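Local coordinates for methylocystis parvus OBBP MbnE (Methylocystis parvus OBBP, PDB 5ICQ), which probably binds the copper-chelating peptide methanobactin in the periplasm, as the solute-binding protein of a methanobactin transport system, at residues A[65-70]-A[282-287]; A[137-142]-A[220-225]; A[240-245]-A[259-264]. All coordinates share one frame; numbering follows the deposited sequence.

Contact 1: residues A[65-70]-A[282-287]; sequences RLRVGL and LIDYRD. With SO4 (sulfate ion), chain B.
R67 and D284 are joined by a salt bridge and by hydrogen bonds from both backbone amides. R67 lies on strand 65-71, an outermost strand of a four-stranded mixed sheet. D284 lies in the loop after helix 271-279, just before strand 285-288 of a separate three-stranded sheet. The contact fastens the edge of the mixed sheet to this loop. Where they touch, the two chains run 79° apart, so they cross and do not pair as neighbouring strands.

R67 NE reaches D284 OD2 at 2.8 Å, and R67 NH2 reaches D284 OD1 at 2.9 Å. Both oxygens lie close to the guanidinium plane, but the nitrogens come from above the carboxylate plane. The two planes are 41° apart. The R67 chain folds back at chi2 (90°) and chi3, which brings NE round to the carboxylate. R67 NH2 also bonds to G281 O, and L282 O sits over one guanidinium face.

The backbone amides add two bonds. R67 N donates to D284 OD2 at 2.9 Å, from the same face as NE, so this oxygen takes two donors. D284 N donates to R67 O at 2.9 Å.

Methyl groups pack beside the polar bonds. L66 CD1 lies 3.7 Å from D284 CB, the two side chains lying alongside and pointing opposite ways. I283 CG2 rests 3.6 Å from G69 N, where a side chain on G69 would be tight.

Two waters bridge G69 and Y285: one accepts from G69 N, the other donates to G69 O, and both donate to Y285 O. R65 holds a sulfate, probably from the crystallisation liquor, which R237 NH2 also binds. R65 NH1 and NH2 both point to its O4 at the guanidinium edge, the NH2 bond being 2.6 Å and bent.

Contact 2: residues A[137-142]-A[220-225]; sequences FSDGKP and KPLGSG
The F137 ring meets G223 at its edge. F137 and D139 belong to a type I beta turn from F137 to G140, in the loop before helix 145-158. G223 O lies near the ring plane, 3.7 Å from F137 CD2. L222 CD2 and S224 CB approach the ring obliquely, and S224 CB is 4.0 Å from F137 CD2. The other flat group is the D139 carboxylate. The L222 side chain crosses that of D139 at about a right angle, with CD2 at 3.3 Å from D139 OD2. That oxygen has its polar partner in H206 NE2, and H206 also lies against L222.

The loop before strand 227-233 packs against the turn. G140 N closes the turn on F137 O. D139 OD1 accepts from K141 N, which makes an Asx turn as well. The backbone of G140 has a positive phi of 93°, where a CB would jam against the carbonyl oxygen of D139. The glycine therefore suits the turn by itself, without any contact to the other loop.

L222 makes most of the apolar contact. Its CG stands opposite the backbone N (chi1 -176°), and the two methyls fork over the turn. CD2 goes to F137 CB at 3.8 Å and to D139. CD1 goes to S138 OG at 3.1 Å, a tight approach.

One direct hydrogen bond ties the loops together. S138 N donates to G223 O at 2.9 Å, in the carbonyl plane and with an N-H...O angle of 149°. The same carbonyl oxygen thus serves both the amide of S138 and the edge of the F137 ring. S224 OG turns to another partner, Q97 OE1. A water adds a second link between the loops: it bonds S138 OG at 2.7 Å and accepts from G223 N at 3.0 Å.

Contact 3: residues A[240-245]-A[259-264]; sequences LKRDPN and NFDEID
L240 and I263 form a hydrogen-bonded antiparallel pair, exchanging two backbone bonds. L240 N donates to I263 O at 2.8 Å, nearly straight at 177°, and I263 N donates to L240 O. K241 and E262 make the next, non-hydrogen-bonded pair. R242 N donates to D261 O at 2.8 Å, just past the paired residues.

Side chains sort by sheet face. L240 and I263 share one buried face, their CB atoms 4.2 Å apart, with Y227 touching both. K241 and E262 lie side by side on the other face, CG to CG at 4.1 Å. The carboxylate of E262 is salt-bridged to R65.

The charged contact lies at the strand end. R242 NE and NH2 both meet D261 OD1, at 3.1 and 3.2 Å, in the guanidinium plane. The carboxylate stands almost upright to it, 86° away. R242 NH1 bonds to Y258 O. A leucine here would probably leave the D261 carboxylate without its charged mate and Y258 O without this donor.

Strands 227-233, 237-242 and 262-268 are successive antiparallel neighbours, a beta meander in the mixed sheet; a long loop joins the last two.

How the contacts relate
Contact 1 spans the longest loop, and contacts 2 and 3 are nested in it, contact 2 closing before contact 3 opens. Contacts 1 and 3 have centres 15 Å apart. Contact 1 enters the mixed sheet of contact 3 through strand 65-71 only, which runs parallel to strand 262-268, and ties it to the sheet of strand 285-288. The two contacts touch through a probable hydrogen bond from D264 N to L66 O and L66 packing on F260. Contact 2 is 14 Å from contact 3, centre to centre, and meets it where S138 packs on D243. Contact 3 touches both, so the N-terminal strand 65-71 and the loops of contact 2 are joined through the sheet.

Contact 1: residues A[65-70]-A[282-287]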
loop_
_atom_site.group_PDB
_atom_site.type_symbol
_atom_site.label_atom_id
_atom_site.label_comp_id
_atom_site.label_asym_id
_atom_site.label_seq_id
_atom_site.Cartn_x
_atom_site.Cartn_y
_atom_site.Cartn_z
ATOM N N ARG A 65 -16.603 -24.579 -1.950
ATOM C CA ARG A 65 -15.160 -24.402 -1.881
ATOM C C ARG A 65 -14.729 -23.326 -2.866
ATOM O O ARG A 65 -15.046 -23.411 -4.057
ATOM C CB ARG A 65 -14.430 -25.711 -2.192
ATOM C CG ARG A 65 -12.912 -25.554 -2.362
ATOM C CD ARG A 65 -12.197 -26.900 -2.597
ATOM N NE ARG A 65 -12.288 -27.788 -1.439
ATOM C CZ ARG A 65 -11.486 -28.828 -1.229
ATOM N NH1 ARG A 65 -10.524 -29.107 -2.099
ATOM N NH2 ARG A 65 -11.639 -29.590 -0.145
ATOM N N LEU A 66 -14.005 -22.323 -2.379
ATOM C CA LEU A 66 -13.374 -21.344 -3.262
ATOM C C LEU A 66 -11.969 -21.816 -3.605
ATOM O O LEU A 66 -11.198 -22.171 -2.711
ATOM C CB LEU A 66 -13.304 -19.965 -2.606
ATOM C CG LEU A 66 -12.540 -18.859 -3.352
ATOM C CD1 LEU A 66 -13.269 -18.451 -4.649
ATOM C CD2 LEU A 66 -12.339 -17.651 -2.435
ATOM N N ARG A 67 -11.632 -21.816 -4.895
ATOM C CA ARG A 67 -10.289 -22.162 -5.338
ATOM C C ARG A 67 -9.578 -20.875 -5.724
ATOM O O ARG A 67 -9.951 -20.219 -6.708
ATOM C CB ARG A 67 -10.305 -23.152 -6.502
ATOM C CG ARG A 67 -10.741 -24.569 -6.121
ATOM C CD ARG A 67 -12.243 -24.727 -6.251
ATOM N NE ARG A 67 -12.708 -24.182 -7.521
ATOM C CZ ARG A 67 -12.648 -24.820 -8.684
ATOM N NH1 ARG A 67 -12.155 -26.051 -8.747
ATOM N NH2 ARG A 67 -13.089 -24.222 -9.784
ATOM N N VAL A 68 -8.554 -20.537 -4.943
ATOM C CA VAL A 68 -7.743 -19.334 -5.084
ATOM C C VAL A 68 -6.376 -19.737 -5.618
ATOM O O VAL A 68 -5.816 -20.759 -5.202
ATOM C CB VAL A 68 -7.611 -18.627 -3.717
ATOM C CG1 VAL A 68 -6.515 -17.583 -3.739
ATOM C CG2 VAL A 68 -8.940 -18.009 -3.312
ATOM N N GLY A 69 -5.851 -18.951 -6.552
ATOM C CA GLY A 69 -4.535 -19.216 -7.107
ATOM C C GLY A 69 -3.588 -18.046 -6.924
ATOM O O GLY A 69 -3.942 -16.892 -7.194
ATOM N N LEU A 70 -2.373 -18.334 -6.480
ATOM C CA LEU A 70 -1.384 -17.316 -6.176
ATOM C C LEU A 70 -0.066 -17.660 -6.850
ATOM O O LEU A 70 0.279 -18.839 -6.984
ATOM C CB LEU A 70 -1.163 -17.204 -4.659
ATOM C CG LEU A 70 -2.341 -16.655 -3.860
ATOM C CD1 LEU A 70 -2.116 -16.836 -2.360
ATOM C CD2 LEU A 70 -2.563 -15.181 -4.215
ATOM N N LEU A 282 -10.042 -24.419 -12.986
ATOM C CA LEU A 282 -9.520 -24.930 -11.724
ATOM C C LEU A 282 -9.324 -23.844 -10.679
ATOM O O LEU A 282 -9.143 -24.161 -9.499
ATOM C CB LEU A 282 -8.174 -25.622 -11.950
ATOM C CG LEU A 282 -8.103 -26.701 -13.028
ATOM C CD1 LEU A 282 -6.662 -27.156 -13.209
ATOM C CD2 LEU A 282 -9.006 -27.868 -12.666
ATOM N N ILE A 283 -9.328 -22.582 -11.092
ATOM C CA ILE A 283 -9.157 -21.441 -10.203
ATOM C C ILE A 283 -10.311 -20.490 -10.472
ATOM O O ILE A 283 -10.656 -20.244 -11.631
ATOM C CB ILE A 283 -7.792 -20.755 -10.435
ATOM C CG1 ILE A 283 -6.647 -21.715 -10.089
ATOM C CG2 ILE A 283 -7.677 -19.456 -9.621
ATOM C CD1 ILE A 283 -6.621 -22.173 -8.609
ATOM N N ASP A 284 -10.899 -19.942 -9.406
ATOM C CA ASP A 284 -12.167 -19.229 -9.504
ATOM C C ASP A 284 -12.030 -17.723 -9.724
ATOM O O ASP A 284 -13.031 -17.072 -10.053
ATOM C CB ASP A 284 -12.992 -19.492 -8.233
ATOM C CG ASP A 284 -13.491 -20.932 -8.154
ATOM O OD1 ASP A 284 -13.898 -21.467 -9.205
ATOM O OD2 ASP A 284 -13.472 -21.526 -7.054
ATOM N N TYR A 285 -10.836 -17.160 -9.570
ATOM C CA TYR A 285 -10.653 -15.714 -9.501
ATOM C C TYR A 285 -9.208 -15.382 -9.840
ATOM O O TYR A 285 -8.299 -16.123 -9.459
ATOM C CB TYR A 285 -10.995 -15.185 -8.091
ATOM C CG TYR A 285 -10.758 -13.698 -7.926
ATOM C CD1 TYR A 285 -9.509 -13.210 -7.559
ATOM C CD2 TYR A 285 -11.785 -12.780 -8.150
ATOM C CE1 TYR A 285 -9.282 -11.861 -7.425
ATOM C CE2 TYR A 285 -11.564 -11.416 -8.005
ATOM C CZ TYR A 285 -10.307 -10.972 -7.654
ATOM O OH TYR A 285 -10.060 -9.632 -7.512
ATOM N N ARG A 286 -8.995 -14.262 -10.530
ATOM C CA ARG A 286 -7.642 -13.764 -10.735
ATOM C C ARG A 286 -7.658 -12.249 -10.887
ATOM O O ARG A 286 -8.633 -11.659 -11.373
ATOM C CB ARG A 286 -6.967 -14.417 -11.956
ATOM C CG ARG A 286 -7.641 -14.157 -13.293
ATOM C CD ARG A 286 -6.894 -14.875 -14.438
ATOM N NE ARG A 286 -5.728 -14.125 -14.899
ATOM C CZ ARG A 286 -4.459 -14.403 -14.598
ATOM N NH1 ARG A 286 -4.149 -15.438 -13.820
ATOM N NH2 ARG A 286 -3.489 -13.634 -15.089
ATOM N N ASP A 287 -6.573 -11.625 -10.423
ATOM C CA ASP A 287 -6.234 -10.244 -10.747
ATOM C C ASP A 287 -5.260 -10.238 -11.920
ATOM O O ASP A 287 -4.268 -10.970 -11.904
ATOM C CB ASP A 287 -5.593 -9.547 -9.544
ATOM C CG ASP A 287 -6.527 -9.433 -8.370
ATOM O OD1 ASP A 287 -7.686 -9.012 -8.569
ATOM O OD2 ASP A 287 -6.103 -9.768 -7.245
HETATM S S SO4 B . -8.874 -32.272 -0.732
HETATM O O1 SO4 B . -8.536 -32.668 0.630
HETATM O O2 SO4 B . -7.681 -32.247 -1.571
HETATM O O3 SO4 B . -9.830 -33.214 -1.308
HETATM O O4 SO4 B . -9.466 -30.944 -0.686
HETATM O O HOH W 1 -7.528 -16.619 -7.054
HETATM O O HOH W 2 -5.502 -16.435 -9.584
#

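Contact 2: residues A[137-142]-A[220-225]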
loop_
_atom_site.group_PDB
_atom_site.type_symbol
_atom_site.label_atom_id
_atom_site.label_comp_id
_atom_site.label_asym_id
_atom_site.label_seq_id
_atom_site.Cartn_x
_atom_site.Cartn_y
_atom_site.Cartn_z
ATOM N N PHE A 137 -10.617 -18.876 21.114
ATOM C CA PHE A 137 -9.849 -19.460 20.027
ATOM C C PHE A 137 -10.596 -20.674 19.485
ATOM O O PHE A 137 -11.607 -21.116 20.045
ATOM C CB PHE A 137 -8.436 -19.829 20.498
ATOM C CG PHE A 137 -7.626 -18.646 20.958
ATOM C CD1 PHE A 137 -7.482 -18.359 22.313
ATOM C CD2 PHE A 137 -7.032 -17.799 20.031
ATOM C CE1 PHE A 137 -6.736 -17.263 22.730
ATOM C CE2 PHE A 137 -6.296 -16.698 20.443
ATOM C CZ PHE A 137 -6.155 -16.423 21.781
ATOM N N SER A 138 -10.097 -21.216 18.376
ATOM C CA SER A 138 -10.847 -22.262 17.696
ATOM C C SER A 138 -10.814 -23.594 18.432
ATOM O O SER A 138 -11.548 -24.506 18.039
ATOM C CB SER A 138 -10.341 -22.430 16.260
ATOM O OG SER A 138 -9.064 -23.025 16.232
ATOM N N ASP A 139 -9.998 -23.733 19.478
ATOM C CA ASP A 139 -10.078 -24.896 20.349
ATOM C C ASP A 139 -11.063 -24.691 21.491
ATOM O O ASP A 139 -11.210 -25.582 22.329
ATOM C CB ASP A 139 -8.696 -25.266 20.906
ATOM C CG ASP A 139 -8.019 -24.126 21.661
ATOM O OD1 ASP A 139 -8.640 -23.061 21.883
ATOM O OD2 ASP A 139 -6.838 -24.303 22.033
ATOM N N GLY A 140 -11.755 -23.551 21.522
ATOM C CA GLY A 140 -12.705 -23.231 22.560
ATOM C C GLY A 140 -12.151 -22.434 23.727
ATOM O O GLY A 140 -12.940 -21.953 24.551
ATOM N N LYS A 141 -10.828 -22.286 23.832
ATOM C CA LYS A 141 -10.242 -21.561 24.963
ATOM C C LYS A 141 -10.622 -20.084 24.902
ATOM O O LYS A 141 -10.413 -19.438 23.869
ATOM C CB LYS A 141 -8.718 -21.701 24.962
ATOM C CG LYS A 141 -8.056 -21.353 26.295
ATOM C CD LYS A 141 -8.079 -22.566 27.238
ATOM C CE LYS A 141 -7.671 -22.208 28.667
ATOM N NZ LYS A 141 -6.202 -22.081 28.847
ATOM N N PRO A 142 -11.157 -19.511 25.982
ATOM C CA PRO A 142 -11.517 -18.085 25.965
ATOM C C PRO A 142 -10.308 -17.195 25.729
ATOM O O PRO A 142 -9.207 -17.469 26.206
ATOM C CB PRO A 142 -12.103 -17.846 27.365
ATOM C CG PRO A 142 -12.595 -19.191 27.804
ATOM C CD PRO A 142 -11.629 -20.188 27.205
ATOM N N LYS A 220 -0.018 -26.424 11.922
ATOM C CA LYS A 220 -1.255 -25.673 11.779
ATOM C C LYS A 220 -1.414 -24.713 12.953
ATOM O O LYS A 220 -1.543 -25.162 14.099
ATOM C CB LYS A 220 -2.427 -26.631 11.676
ATOM C CG LYS A 220 -2.280 -27.598 10.505
ATOM C CD LYS A 220 -3.382 -28.646 10.515
ATOM C CE LYS A 220 -3.140 -29.703 9.460
ATOM N NZ LYS A 220 -4.124 -30.806 9.600
ATOM N N PRO A 221 -1.397 -23.406 12.725
ATOM C CA PRO A 221 -1.447 -22.452 13.834
ATOM C C PRO A 221 -2.854 -22.277 14.380
ATOM O O PRO A 221 -3.849 -22.386 13.661
ATOM C CB PRO A 221 -0.957 -21.155 13.186
ATOM C CG PRO A 221 -1.501 -21.263 11.776
ATOM C CD PRO A 221 -1.380 -22.731 11.414
ATOM N N LEU A 222 -2.920 -21.971 15.673
ATOM C CA LEU A 222 -4.193 -21.736 16.340
ATOM C C LEU A 222 -4.553 -20.257 16.279
ATOM O O LEU A 222 -3.765 -19.396 16.698
ATOM C CB LEU A 222 -4.134 -22.196 17.799
ATOM C CG LEU A 222 -5.499 -22.049 18.490
ATOM C CD1 LEU A 222 -6.446 -23.106 17.965
ATOM C CD2 LEU A 222 -5.400 -22.126 20.010
ATOM N N GLY A 223 -5.749 -19.967 15.774
ATOM C CA GLY A 223 -6.277 -18.617 15.827
ATOM C C GLY A 223 -7.693 -18.587 16.364
ATOM O O GLY A 223 -8.156 -19.570 16.954
ATOM N N SER A 224 -8.387 -17.458 16.192
ATOM C CA SER A 224 -9.758 -17.307 16.660
ATOM C C SER A 224 -10.729 -16.976 15.536
ATOM O O SER A 224 -11.891 -16.691 15.818
ATOM C CB SER A 224 -9.848 -16.221 17.738
ATOM O OG SER A 224 -9.440 -14.961 17.216
ATOM N N GLY A 225 -10.286 -17.015 14.278
ATOM C CA GLY A 225 -11.088 -16.538 13.173
ATOM C C GLY A 225 -12.047 -17.580 12.626
ATOM O O GLY A 225 -12.181 -18.712 13.132
HETATM O O HOH W 3 -7.632 -21.749 14.295
#

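Contact 3: residues A[240-245]-A[259-264]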
loop_
_atom_site.group_PDB
_atom_site.type_symbol
_atom_site.label_atom_id
_atom_site.label_comp_id
_atom_site.label_asym_id
_atom_site.label_seq_id
_atom_site.Cartn_x
_atom_site.Cartn_y
_atom_site.Cartn_z
ATOM N N LEU A 240 -8.166 -24.060 3.949
ATOM C CA LEU A 240 -8.891 -23.522 5.086
ATOM C C LEU A 240 -10.290 -24.115 5.108
ATOM O O LEU A 240 -10.922 -24.265 4.064
ATOM C CB LEU A 240 -8.992 -22.000 4.999
ATOM C CG LEU A 240 -7.671 -21.261 4.838
ATOM C CD1 LEU A 240 -7.924 -19.764 4.839
ATOM C CD2 LEU A 240 -6.707 -21.670 5.948
ATOM N N LYS A 241 -10.770 -24.452 6.296
ATOM C CA LYS A 241 -12.105 -25.007 6.449
ATOM C C LYS A 241 -12.815 -24.244 7.556
ATOM O O LYS A 241 -12.211 -23.933 8.585
ATOM C CB LYS A 241 -12.038 -26.510 6.773
ATOM C CG LYS A 241 -13.387 -27.162 6.952
ATOM C CD LYS A 241 -13.253 -28.675 6.905
ATOM C CE LYS A 241 -14.608 -29.356 6.981
ATOM N NZ LYS A 241 -14.437 -30.841 7.015
ATOM N N ARG A 242 -14.095 -23.947 7.346
ATOM C CA ARG A 242 -14.828 -23.150 8.315
ATOM C C ARG A 242 -14.810 -23.819 9.685
ATOM O O ARG A 242 -14.903 -25.045 9.796
ATOM C CB ARG A 242 -16.278 -22.961 7.863
ATOM C CG ARG A 242 -17.143 -22.299 8.926
ATOM C CD ARG A 242 -18.628 -22.366 8.606
ATOM N NE ARG A 242 -18.915 -22.004 7.221
ATOM C CZ ARG A 242 -18.887 -20.765 6.753
ATOM N NH1 ARG A 242 -18.566 -19.761 7.572
ATOM N NH2 ARG A 242 -19.177 -20.532 5.483
ATOM N N ASP A 243 -14.633 -23.005 10.725
ATOM C CA ASP A 243 -14.882 -23.415 12.102
ATOM C C ASP A 243 -16.381 -23.300 12.337
ATOM O O ASP A 243 -16.907 -22.186 12.387
ATOM C CB ASP A 243 -14.124 -22.534 13.098
ATOM C CG ASP A 243 -14.367 -22.939 14.556
ATOM O OD1 ASP A 243 -15.160 -23.878 14.811
ATOM O OD2 ASP A 243 -13.770 -22.306 15.451
ATOM N N PRO A 244 -17.095 -24.414 12.486
ATOM C CA PRO A 244 -18.551 -24.337 12.684
ATOM C C PRO A 244 -18.956 -23.588 13.943
ATOM O O PRO A 244 -20.119 -23.191 14.072
ATOM C CB PRO A 244 -18.974 -25.811 12.752
ATOM C CG PRO A 244 -17.731 -26.564 13.094
ATOM C CD PRO A 244 -16.582 -25.795 12.522
ATOM N N ASN A 245 -18.035 -23.379 14.878
ATOM C CA ASN A 245 -18.354 -22.703 16.131
ATOM C C ASN A 245 -17.622 -21.374 16.283
ATOM O O ASN A 245 -17.489 -20.864 17.403
ATOM C CB ASN A 245 -18.044 -23.649 17.285
ATOM C CG ASN A 245 -18.796 -24.954 17.145
ATOM O OD1 ASN A 245 -20.023 -24.964 17.204
ATOM N ND2 ASN A 245 -18.076 -26.054 16.952
ATOM N N ASN A 259 -18.190 -16.737 3.646
ATOM C CA ASN A 259 -19.340 -17.499 3.184
ATOM C C ASN A 259 -18.987 -18.875 2.656
ATOM O O ASN A 259 -19.787 -19.810 2.811
ATOM C CB ASN A 259 -20.064 -16.681 2.121
ATOM C CG ASN A 259 -20.443 -15.325 2.658
ATOM O OD1 ASN A 259 -21.102 -15.244 3.699
ATOM N ND2 ASN A 259 -19.953 -14.258 2.027
ATOM N N PHE A 260 -17.810 -19.027 2.058
ATOM C CA PHE A 260 -17.383 -20.334 1.587
ATOM C C PHE A 260 -17.125 -21.254 2.772
ATOM O O PHE A 260 -16.628 -20.823 3.817
ATOM C CB PHE A 260 -16.122 -20.208 0.734
ATOM C CG PHE A 260 -16.299 -19.324 -0.463
ATOM C CD1 PHE A 260 -16.999 -19.780 -1.564
ATOM C CD2 PHE A 260 -15.776 -18.030 -0.479
ATOM C CE1 PHE A 260 -17.184 -18.976 -2.675
ATOM C CE2 PHE A 260 -15.956 -17.214 -1.587
ATOM C CZ PHE A 260 -16.665 -17.691 -2.688
ATOM N N ASP A 261 -17.473 -22.534 2.604
ATOM C CA ASP A 261 -17.177 -23.507 3.651
ATOM C C ASP A 261 -15.699 -23.868 3.664
ATOM O O ASP A 261 -15.157 -24.222 4.717
ATOM C CB ASP A 261 -18.034 -24.764 3.473
ATOM C CG ASP A 261 -19.478 -24.572 3.954
ATOM O OD1 ASP A 261 -19.764 -23.563 4.643
ATOM O OD2 ASP A 261 -20.327 -25.444 3.664
ATOM N N GLU A 262 -15.030 -23.755 2.519
ATOM C CA GLU A 262 -13.621 -24.089 2.394
ATOM C C GLU A 262 -12.970 -23.126 1.421
ATOM O O GLU A 262 -13.593 -22.694 0.449
ATOM C CB GLU A 262 -13.405 -25.524 1.873
ATOM C CG GLU A 262 -13.703 -26.617 2.884
ATOM C CD GLU A 262 -13.924 -27.965 2.228
ATOM O OE1 GLU A 262 -14.791 -28.722 2.710
ATOM O OE2 GLU A 262 -13.242 -28.262 1.223
ATOM N N ILE A 263 -11.704 -22.812 1.679
ATOM C CA ILE A 263 -10.898 -21.988 0.787
ATOM C C ILE A 263 -9.609 -22.746 0.509
ATOM O O ILE A 263 -8.848 -23.030 1.440
ATOM C CB ILE A 263 -10.573 -20.616 1.387
ATOM C CG1 ILE A 263 -11.867 -19.879 1.756
ATOM C CG2 ILE A 263 -9.716 -19.814 0.383
ATOM C CD1 ILE A 263 -11.642 -18.708 2.679
ATOM N N ASP A 264 -9.355 -23.053 -0.761
ATOM C CA ASP A 264 -8.153 -23.781 -1.164
ATOM C C ASP A 264 -7.223 -22.814 -1.882
ATOM O O ASP A 264 -7.515 -22.378 -3.004
ATOM C CB ASP A 264 -8.510 -24.970 -2.051
ATOM C CG ASP A 264 -7.295 -25.833 -2.393
ATOM O OD1 ASP A 264 -6.295 -25.793 -1.640
ATOM O OD2 ASP A 264 -7.342 -26.551 -3.412
#